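Local coordinates for protein cryptochrome DASH, chloroplastic/mitochondrial (Arabidopsis thaliana, PDB 2J4D) that repairs cyclobutane pyrimidine dimers in single-stranded DNA as a photolyase carrying FAD and a folate light antenna, and may also act as a blue-light photoreceptor, at residues 26-31 and 212-217; 32-37 and 60-65; 51-56 and 299-304. All coordinates share one frame; numbering follows the deposited sequence.

Interaction 1 of 3, residues 26-31 and 212-217; sequences YALPSS and RIPLSL
One face of the Arg212 guanidinium is met by the Tyr26 ring, whose CD1 lies 3.5 Å from NH1 and is offset toward the rim of the group. Seen from the tyrosine, Arg212 CZ sits at the ring edge, in its plane, and the two flat groups are inclined by 60°, so this is an oblique contact and not a parallel stack. Bends at chi2 and chi3 fold the arginine chain back over the Tyr26 carbonyl, with CD only 3.0 Å from Tyr26 O. The charged end is held from outside the pair: NE donates to Ser210 O and NH2 forms a salt bridge with Glu304, while Tyr26 OH is hydrogen-bonded to Glu305. Both glutamates belong to helix 299-312, so a long, multiply donating arginine and a tyrosine with a polar tip suit this junction.

The two segments are irregular loops that run at a steep angle to each other. Residues 26-31 leave helix 12-26 on the way to strand 41-46, the central strand of the five-stranded parallel sheet in the Rossmann-like alpha/beta domain of photolyases. Residues 212-217 belong to the long connection that follows helix 194-204. One direct backbone bond joins them, Leu28 N to Ile213 O at 3.1 Å, nearly straight at nitrogen (164°) but arriving above the carbonyl plane. Waters extend the seam: one accepts from Ile213 N and donates to Tyr26 O, another accepts from Leu215 N and donates to Leu28 O.

Leu28 fills the angle between the chains, its CG 3.8 Å from Arg212 CB and its CD1 beside Pro214 CD at 3.9 Å. The compact Ala27 meets Leu215 CD2 through CB at 4.0 Å.

Interaction 2 of 3, residues 32-37 and 60-65; sequences SSVKRK and KAWSSS
Trp62, on the last turn of helix 56-63, brings the largest surface of its segment to the loop 32-37. Its CG is anti to the backbone N (chi1 172°), and Arg36 CD lies over one face of the indole in a CH-pi contact, 3.9 Å from the centroid of the five-membered ring. Trp62 CD1 in turn stands over the centre of the guanidinium, 3.4 Å from CZ, the two planes 30° apart. The broad indole receives the aliphatic part of Arg36 while the arginine's N-H groups reach carbonyls at the helix end. Val34 packs its methyls against the six-membered ring. Trp62 O accepts from Arg36 NE at 2.8 Å, a bent bond with the oxygen tilted out of the guanidinium plane.

This helix follows strand 41-46 and leads into strand 67-74, a right-handed beta-alpha-beta crossover of the Rossmann-like domain. Ser63 follows, its CA 4.0 Å from Val34 CG2 and its hydroxyl turned back to Tyr59 O. Past the helix end, Ser65 OG takes a hydrogen bond from Arg36 NH2 (3.2 Å) and donates to Ala61 O, a relay that suits a small hydroxyl. Arg36 NE makes a second, weak bond to Ser65 O, and NH1 reaches Gly218 O.

Interaction 3 of 3, residues 51-56 and 299-304; sequences RVLDND and PRFIYE
Arg300 NH2 lies between two carboxylates, 2.8 Å from Asp54 OD1 and 2.8 Å from Asp56 OD2, in a salt-bridge network. The bond to Asp56 is nearly straight (165°) and lies in the guanidinium plane, whereas Asp54 OD1 is tilted out of that plane. Both oxygens are met from above their carboxylate planes, that of Asp54 oblique to the guanidinium and that of Asp56 steeper. Weak bonds from NE to both oxygens of Asp54 and from NH1 to Asp56 OD2 complete the grip; an arginine, with donors spread around its rim, can serve two acids at once. The arginine's charge would be expected to keep both acids ionised. Beside this polar cluster, Leu53 CD1 approaches Phe301 CE1 at 4.5 Å.

Asp54 reaches across with CG anti to the backbone N (chi1 -176°), and the arginine bends at chi3 to meet it. The contact joins the turn between strand 41-46 and helix 56-63 of the alpha/beta domain to the start of helix 299-312, in the helical part of the photolyase fold that holds FAD. Asn55 is the N-cap of helix 56-63, its OD1 accepting from Leu58 N, and Asp56 projects from the first turn.

The turn is braced from within: Arg51 NH2 donates to Asp54 O at 2.9 Å, and Asn55 ND2 to Arg51 O at 3.0 Å. Farther out, Ser298 OG bonds Asp54 OD2, and Thr211 holds both acids, through its N to Asp54 OD1 and its OG1 to Asp56 OD1. Val256 and Val259 of helix 252-265 touch the Phe301 ring.

Trp62 ties interaction 2 to interaction 1: Pro214 CG lies 3.7 Å from Trp62 CZ2, and Ser31 CB is equally close to Trp62 CH2. Interactions 1 and 3 share a charged link, Arg212 NH2 to Glu304 OE2 at 2.9 Å, beside the steeply inclined rings of Tyr26 and Phe301, whose CE2 and CE1 respectively approach to 3.5 Å. Ile213 adds packing against the backbone of 51-56. Interactions 2 and 3 have centres about 20 Å apart and are joined through helix 56-63. Interaction 3 lies nearest the flavin, with the Phe301 side chain about 12 Å from bound FAD; interaction 2 lies away from the flavin and folate sites.

Interaction 1 of 3, residues 26-31 and 212-217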
loop_
_atom_site.group_PDB
_atom_site.type_symbol
_atom_site.label_atom_id
_atom_site.label_comp_id
_atom_site.label_asym_id
_atom_site.label_seq_id
_atom_site.Cartn_x
_atom_site.Cartn_y
_atom_site.Cartn_z
ATOM N N TYR A 26 16.373 7.049 -15.081
ATOM C CA TYR A 26 15.122 7.676 -15.495
ATOM C C TYR A 26 15.117 9.205 -15.501
ATOM O O TYR A 26 14.074 9.821 -15.698
ATOM C CB TYR A 26 13.987 7.159 -14.605
ATOM C CG TYR A 26 13.720 5.681 -14.801
ATOM C CD1 TYR A 26 12.913 5.230 -15.845
ATOM C CD2 TYR A 26 14.332 4.731 -13.988
ATOM C CE1 TYR A 26 12.728 3.858 -16.079
ATOM C CE2 TYR A 26 14.158 3.368 -14.211
ATOM C CZ TYR A 26 13.358 2.937 -15.259
ATOM O OH TYR A 26 13.209 1.584 -15.492
ATOM N N ALA A 27 16.280 9.813 -15.305
ATOM C CA ALA A 27 16.384 11.274 -15.276
ATOM C C ALA A 27 15.975 11.946 -16.587
ATOM O O ALA A 27 16.193 11.398 -17.671
ATOM C CB ALA A 27 17.811 11.675 -14.914
ATOM N N LEU A 28 15.375 13.131 -16.483
ATOM C CA LEU A 28 14.956 13.885 -17.662
ATOM C C LEU A 28 16.242 14.382 -18.323
ATOM O O LEU A 28 16.997 15.140 -17.721
ATOM C CB LEU A 28 14.097 15.089 -17.256
ATOM C CG LEU A 28 12.850 15.468 -18.071
ATOM C CD1 LEU A 28 12.625 16.973 -17.951
ATOM C CD2 LEU A 28 13.003 15.093 -19.525
ATOM N N PRO A 29 16.497 13.967 -19.575
ATOM C CA PRO A 29 17.693 14.352 -20.335
ATOM C C PRO A 29 17.990 15.846 -20.303
ATOM O O PRO A 29 19.131 16.264 -20.087
ATOM C CB PRO A 29 17.379 13.862 -21.748
ATOM C CG PRO A 29 16.493 12.678 -21.501
ATOM C CD PRO A 29 15.574 13.195 -20.422
ATOM N N SER A 30 16.958 16.649 -20.527
ATOM C CA SER A 30 17.123 18.091 -20.520
ATOM C C SER A 30 15.821 18.810 -20.212
ATOM O O SER A 30 14.735 18.320 -20.518
ATOM C CB SER A 30 17.651 18.575 -21.873
ATOM O OG SER A 30 17.684 19.991 -21.926
ATOM N N SER A 31 15.960 19.971 -19.583
ATOM C CA SER A 31 14.824 20.804 -19.232
ATOM C C SER A 31 14.744 21.908 -20.276
ATOM O O SER A 31 13.974 22.854 -20.113
ATOM C CB SER A 31 15.024 21.471 -17.869
ATOM O OG SER A 31 15.855 20.718 -17.013
ATOM N N ARG A 212 9.619 11.354 -16.686
ATOM C CA ARG A 212 11.010 11.666 -16.368
ATOM C C ARG A 212 11.095 12.965 -15.590
ATOM O O ARG A 212 10.496 13.966 -15.970
ATOM C CB ARG A 212 11.855 11.777 -17.641
ATOM C CG ARG A 212 11.789 10.546 -18.517
ATOM C CD ARG A 212 11.966 9.280 -17.700
ATOM N NE ARG A 212 11.105 8.212 -18.198
ATOM C CZ ARG A 212 11.542 7.107 -18.792
ATOM N NH1 ARG A 212 12.846 6.909 -18.963
ATOM N NH2 ARG A 212 10.670 6.205 -19.225
ATOM N N ILE A 213 11.858 12.936 -14.506
ATOM C CA ILE A 213 12.009 14.080 -13.625
ATOM C C ILE A 213 13.414 14.673 -13.720
ATOM O O ILE A 213 14.408 13.943 -13.680
ATOM C CB ILE A 213 11.758 13.655 -12.156
ATOM C CG1 ILE A 213 10.382 12.988 -12.022
ATOM C CG2 ILE A 213 11.882 14.855 -11.239
ATOM C CD1 ILE A 213 9.187 13.885 -12.373
ATOM N N PRO A 214 13.518 16.006 -13.837
ATOM C CA PRO A 214 14.842 16.636 -13.929
ATOM C C PRO A 214 15.654 16.494 -12.651
ATOM O O PRO A 214 15.098 16.356 -11.561
ATOM C CB PRO A 214 14.515 18.093 -14.255
ATOM C CG PRO A 214 13.151 18.292 -13.663
ATOM C CD PRO A 214 12.444 16.999 -14.014
ATOM N N LEU A 215 16.975 16.523 -12.789
ATOM C CA LEU A 215 17.861 16.391 -11.639
ATOM C C LEU A 215 17.869 17.650 -10.781
ATOM O O LEU A 215 18.220 17.605 -9.607
ATOM C CB LEU A 215 19.283 16.068 -12.106
ATOM C CG LEU A 215 19.450 14.668 -12.705
ATOM C CD1 LEU A 215 20.886 14.466 -13.178
ATOM C CD2 LEU A 215 19.079 13.628 -11.657
ATOM N N SER A 216 17.477 18.770 -11.372
ATOM C CA SER A 216 17.432 20.048 -10.662
ATOM C C SER A 216 15.985 20.519 -10.628
ATOM O O SER A 216 15.393 20.783 -11.677
ATOM C CB SER A 216 18.300 21.083 -11.386
ATOM O OG SER A 216 18.064 22.387 -10.887
ATOM N N LEU A 217 15.422 20.626 -9.428
ATOM C CA LEU A 217 14.027 21.034 -9.269
ATOM C C LEU A 217 13.828 22.315 -8.467
ATOM O O LEU A 217 12.710 22.835 -8.394
ATOM C CB LEU A 217 13.243 19.910 -8.590
ATOM C CG LEU A 217 13.117 18.580 -9.335
ATOM C CD1 LEU A 217 12.524 17.530 -8.398
ATOM C CD2 LEU A 217 12.242 18.761 -10.562
HETATM O O HOH W 1 12.989 10.577 -13.526
HETATM O O HOH W 2 17.722 16.579 -15.631
HETATM O O HOH W 3 16.079 21.587 -14.382
#

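Interaction 2 of 3, residues 32-37 and 60-65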
loop_
_atom_site.group_PDB
_atom_site.type_symbol
_atom_site.label_atom_id
_atom_site.label_comp_id
_atom_site.label_asym_id
_atom_site.label_seq_id
_atom_site.Cartn_x
_atom_site.Cartn_y
_atom_site.Cartn_z
ATOM N N SER A 32 15.543 21.796 -21.336
ATOM C CA SER A 32 15.560 22.824 -22.383
ATOM C C SER A 32 14.179 23.436 -22.660
ATOM O O SER A 32 13.947 24.606 -22.363
ATOM C CB SER A 32 16.137 22.254 -23.694
ATOM O OG SER A 32 15.170 21.526 -24.429
ATOM N N SER A 33 13.266 22.618 -23.182
ATOM C CA SER A 33 11.921 23.061 -23.561
ATOM C C SER A 33 10.966 23.578 -22.481
ATOM O O SER A 33 9.833 23.960 -22.792
ATOM C CB SER A 33 11.212 21.944 -24.343
ATOM O OG SER A 33 10.137 21.402 -23.592
ATOM N N VAL A 34 11.359 23.575 -21.215
ATOM C CA VAL A 34 10.437 24.097 -20.211
ATOM C C VAL A 34 10.942 25.403 -19.627
ATOM O O VAL A 34 12.042 25.479 -19.073
ATOM C CB VAL A 34 10.146 23.070 -19.092
ATOM C CG1 VAL A 34 11.369 22.260 -18.822
ATOM C CG2 VAL A 34 9.641 23.783 -17.833
ATOM N N LYS A 35 10.117 26.433 -19.805
ATOM C CA LYS A 35 10.392 27.788 -19.333
ATOM C C LYS A 35 9.655 27.993 -18.014
ATOM O O LYS A 35 8.435 27.847 -17.950
ATOM C CB LYS A 35 9.903 28.815 -20.358
ATOM C CG LYS A 35 8.390 28.768 -20.615
ATOM C CD LYS A 35 8.005 27.814 -21.751
ATOM C CE LYS A 35 7.017 26.734 -21.309
ATOM N NZ LYS A 35 7.708 25.485 -20.879
ATOM N N ARG A 36 10.389 28.353 -16.970
ATOM C CA ARG A 36 9.776 28.549 -15.669
ATOM C C ARG A 36 9.734 30.008 -15.240
ATOM O O ARG A 36 9.011 30.367 -14.310
ATOM C CB ARG A 36 10.540 27.727 -14.636
ATOM C CG ARG A 36 10.743 26.293 -15.065
ATOM C CD ARG A 36 11.344 25.520 -13.941
ATOM N NE ARG A 36 10.460 25.532 -12.787
ATOM C CZ ARG A 36 10.881 25.575 -11.529
ATOM N NH1 ARG A 36 12.178 25.616 -11.258
ATOM N NH2 ARG A 36 10.006 25.563 -10.534
ATOM N N LYS A 37 10.490 30.851 -15.936
ATOM C CA LYS A 37 10.565 32.277 -15.624
ATOM C C LYS A 37 9.209 32.976 -15.493
ATOM O O LYS A 37 8.373 32.929 -16.396
ATOM C CB LYS A 37 11.423 32.984 -16.680
ATOM C CG LYS A 37 12.250 34.138 -16.137
ATOM C CD LYS A 37 13.438 34.462 -17.043
ATOM C CE LYS A 37 14.466 33.326 -17.074
ATOM N NZ LYS A 37 15.722 33.705 -17.793
ATOM N N LYS A 60 4.277 18.400 -12.916
ATOM C CA LYS A 60 3.381 19.494 -13.294
ATOM C C LYS A 60 3.617 20.741 -12.449
ATOM O O LYS A 60 3.495 21.873 -12.938
ATOM C CB LYS A 60 1.923 19.037 -13.188
ATOM C CG LYS A 60 0.886 20.084 -13.599
ATOM C CD LYS A 60 1.144 20.664 -14.989
ATOM C CE LYS A 60 -0.070 21.428 -15.522
ATOM N NZ LYS A 60 -0.874 20.613 -16.486
ATOM N N ALA A 61 3.956 20.533 -11.183
ATOM C CA ALA A 61 4.229 21.641 -10.274
ATOM C C ALA A 61 5.482 22.381 -10.746
ATOM O O ALA A 61 5.512 23.613 -10.825
ATOM C CB ALA A 61 4.442 21.113 -8.869
ATOM N N TRP A 62 6.514 21.612 -11.065
ATOM C CA TRP A 62 7.777 22.164 -11.527
ATOM C C TRP A 62 7.651 22.906 -12.852
ATOM O O TRP A 62 8.182 24.003 -13.006
ATOM C CB TRP A 62 8.799 21.037 -11.672
ATOM C CG TRP A 62 10.080 21.449 -12.327
ATOM C CD1 TRP A 62 11.100 22.167 -11.768
ATOM C CD2 TRP A 62 10.486 21.148 -13.664
ATOM N NE1 TRP A 62 12.121 22.326 -12.678
ATOM C CE2 TRP A 62 11.769 21.712 -13.850
ATOM C CE3 TRP A 62 9.890 20.454 -14.727
ATOM C CZ2 TRP A 62 12.467 21.604 -15.056
ATOM C CZ3 TRP A 62 10.587 20.347 -15.929
ATOM C CH2 TRP A 62 11.862 20.920 -16.080
ATOM N N SER A 63 6.938 22.316 -13.800
ATOM C CA SER A 63 6.801 22.922 -15.116
ATOM C C SER A 63 5.836 24.099 -15.184
ATOM O O SER A 63 5.798 24.811 -16.183
ATOM C CB SER A 63 6.390 21.862 -16.145
ATOM O OG SER A 63 5.136 21.300 -15.819
ATOM N N SER A 64 5.071 24.323 -14.122
ATOM C CA SER A 64 4.126 25.429 -14.130
ATOM C C SER A 64 4.445 26.494 -13.081
ATOM O O SER A 64 3.579 27.289 -12.713
ATOM C CB SER A 64 2.712 24.895 -13.910
ATOM O OG SER A 64 2.577 24.357 -12.612
ATOM N N SER A 65 5.686 26.514 -12.614
ATOM C CA SER A 65 6.110 27.472 -11.598
ATOM C C SER A 65 7.588 27.808 -11.763
ATOM O O SER A 65 8.269 27.235 -12.614
ATOM C CB SER A 65 5.928 26.868 -10.210
ATOM O OG SER A 65 6.883 25.834 -10.006
#

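Interaction 3 of 3, residues 51-56 and 299-304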
loop_
_atom_site.group_PDB
_atom_site.type_symbol
_atom_site.label_atom_id
_atom_site.label_comp_id
_atom_site.label_asym_id
_atom_site.label_seq_id
_atom_site.Cartn_x
_atom_site.Cartn_y
_atom_site.Cartn_z
ATOM N N ARG A 51 7.472 9.983 -3.253
ATOM C CA ARG A 51 8.595 9.667 -4.133
ATOM C C ARG A 51 8.845 10.836 -5.067
ATOM O O ARG A 51 7.999 11.731 -5.206
ATOM C CB ARG A 51 8.277 8.442 -5.004
ATOM C CG ARG A 51 7.120 8.699 -5.989
ATOM C CD ARG A 51 6.861 7.540 -6.947
ATOM N NE ARG A 51 5.865 7.920 -7.958
ATOM C CZ ARG A 51 4.549 7.959 -7.749
ATOM N NH1 ARG A 51 4.044 7.622 -6.562
ATOM N NH2 ARG A 51 3.735 8.375 -8.712
ATOM N N VAL A 52 10.009 10.803 -5.709
ATOM C CA VAL A 52 10.403 11.806 -6.680
ATOM C C VAL A 52 10.223 11.187 -8.066
ATOM O O VAL A 52 9.682 11.818 -8.971
ATOM C CB VAL A 52 11.881 12.217 -6.485
ATOM C CG1 VAL A 52 12.335 13.106 -7.629
ATOM C CG2 VAL A 52 12.037 12.943 -5.167
ATOM N N LEU A 53 10.651 9.937 -8.226
ATOM C CA LEU A 53 10.527 9.258 -9.519
ATOM C C LEU A 53 9.096 9.120 -10.022
ATOM O O LEU A 53 8.168 8.891 -9.242
ATOM C CB LEU A 53 11.121 7.846 -9.463
ATOM C CG LEU A 53 12.614 7.595 -9.656
ATOM C CD1 LEU A 53 12.853 6.097 -9.682
ATOM C CD2 LEU A 53 13.091 8.217 -10.960
ATOM N N ASP A 54 8.933 9.251 -11.336
ATOM C CA ASP A 54 7.638 9.074 -11.979
ATOM C C ASP A 54 6.493 9.702 -11.192
ATOM O O ASP A 54 5.462 9.066 -10.952
ATOM C CB ASP A 54 7.397 7.570 -12.174
ATOM C CG ASP A 54 6.111 7.273 -12.918
ATOM O OD1 ASP A 54 5.777 8.025 -13.854
ATOM O OD2 ASP A 54 5.443 6.276 -12.578
ATOM N N ASN A 55 6.683 10.954 -10.796
ATOM C CA ASN A 55 5.680 11.687 -10.032
ATOM C C ASN A 55 5.130 12.820 -10.898
ATOM O O ASN A 55 5.781 13.858 -11.040
ATOM C CB ASN A 55 6.315 12.281 -8.768
ATOM C CG ASN A 55 5.286 12.910 -7.841
ATOM O OD1 ASN A 55 4.301 13.477 -8.291
ATOM N ND2 ASN A 55 5.523 12.820 -6.543
ATOM N N ASP A 56 3.941 12.615 -11.470
ATOM C CA ASP A 56 3.307 13.619 -12.325
ATOM C C ASP A 56 2.923 14.903 -11.608
ATOM O O ASP A 56 2.933 15.980 -12.214
ATOM C CB ASP A 56 2.052 13.054 -12.996
ATOM C CG ASP A 56 2.375 12.121 -14.134
ATOM O OD1 ASP A 56 3.389 12.356 -14.820
ATOM O OD2 ASP A 56 1.613 11.163 -14.353
ATOM N N PRO A 299 3.774 1.804 -10.342
ATOM C CA PRO A 299 3.631 0.707 -11.297
ATOM C C PRO A 299 4.190 0.993 -12.683
ATOM O O PRO A 299 4.605 0.066 -13.376
ATOM C CB PRO A 299 2.121 0.429 -11.294
ATOM C CG PRO A 299 1.521 1.720 -10.874
ATOM C CD PRO A 299 2.464 2.226 -9.817
ATOM N N ARG A 300 4.215 2.258 -13.102
ATOM C CA ARG A 300 4.769 2.550 -14.418
ATOM C C ARG A 300 6.257 2.277 -14.376
ATOM O O ARG A 300 6.827 1.772 -15.342
ATOM C CB ARG A 300 4.480 3.993 -14.846
ATOM C CG ARG A 300 3.008 4.208 -15.140
ATOM C CD ARG A 300 2.726 5.558 -15.765
ATOM N NE ARG A 300 3.209 6.657 -14.938
ATOM C CZ ARG A 300 2.640 7.857 -14.896
ATOM N NH1 ARG A 300 1.566 8.104 -15.635
ATOM N NH2 ARG A 300 3.136 8.806 -14.111
ATOM N N PHE A 301 6.884 2.601 -13.249
ATOM C CA PHE A 301 8.310 2.334 -13.064
ATOM C C PHE A 301 8.539 0.816 -13.060
ATOM O O PHE A 301 9.413 0.300 -13.765
ATOM C CB PHE A 301 8.782 2.939 -11.737
ATOM C CG PHE A 301 10.074 2.367 -11.228
ATOM C CD1 PHE A 301 11.264 2.558 -11.925
ATOM C CD2 PHE A 301 10.101 1.622 -10.052
ATOM C CE1 PHE A 301 12.458 2.017 -11.458
ATOM C CE2 PHE A 301 11.295 1.075 -9.577
ATOM C CZ PHE A 301 12.476 1.274 -10.281
ATOM N N ILE A 302 7.744 0.102 -12.270
ATOM C CA ILE A 302 7.881 -1.352 -12.191
ATOM C C ILE A 302 7.734 -1.991 -13.572
ATOM O O ILE A 302 8.497 -2.891 -13.932
ATOM C CB ILE A 302 6.837 -1.970 -11.222
ATOM C CG1 ILE A 302 7.117 -1.497 -9.790
ATOM C CG2 ILE A 302 6.907 -3.514 -11.278
ATOM C CD1 ILE A 302 5.982 -1.767 -8.806
ATOM N N TYR A 303 6.763 -1.516 -14.346
ATOM C CA TYR A 303 6.533 -2.045 -15.690
ATOM C C TYR A 303 7.763 -1.871 -16.582
ATOM O O TYR A 303 8.153 -2.785 -17.314
ATOM C CB TYR A 303 5.328 -1.352 -16.334
ATOM C CG TYR A 303 5.084 -1.777 -17.763
ATOM C CD1 TYR A 303 4.762 -3.097 -18.075
ATOM C CD2 TYR A 303 5.190 -0.861 -18.811
ATOM C CE1 TYR A 303 4.551 -3.499 -19.404
ATOM C CE2 TYR A 303 4.980 -1.253 -20.139
ATOM C CZ TYR A 303 4.665 -2.570 -20.423
ATOM O OH TYR A 303 4.481 -2.963 -21.727
ATOM N N GLU A 304 8.381 -0.700 -16.527
ATOM C CA GLU A 304 9.561 -0.471 -17.343
ATOM C C GLU A 304 10.712 -1.367 -16.914
ATOM O O GLU A 304 11.507 -1.788 -17.749
ATOM C CB GLU A 304 9.968 1.002 -17.295
ATOM C CG GLU A 304 9.033 1.879 -18.113
ATOM C CD GLU A 304 9.604 3.255 -18.405
ATOM O OE1 GLU A 304 9.053 4.246 -17.892
ATOM O OE2 GLU A 304 10.606 3.340 -19.150
HETATM O O HOH W 4 2.588 4.539 -12.114
HETATM O O HOH W 5 1.035 10.553 -17.281
#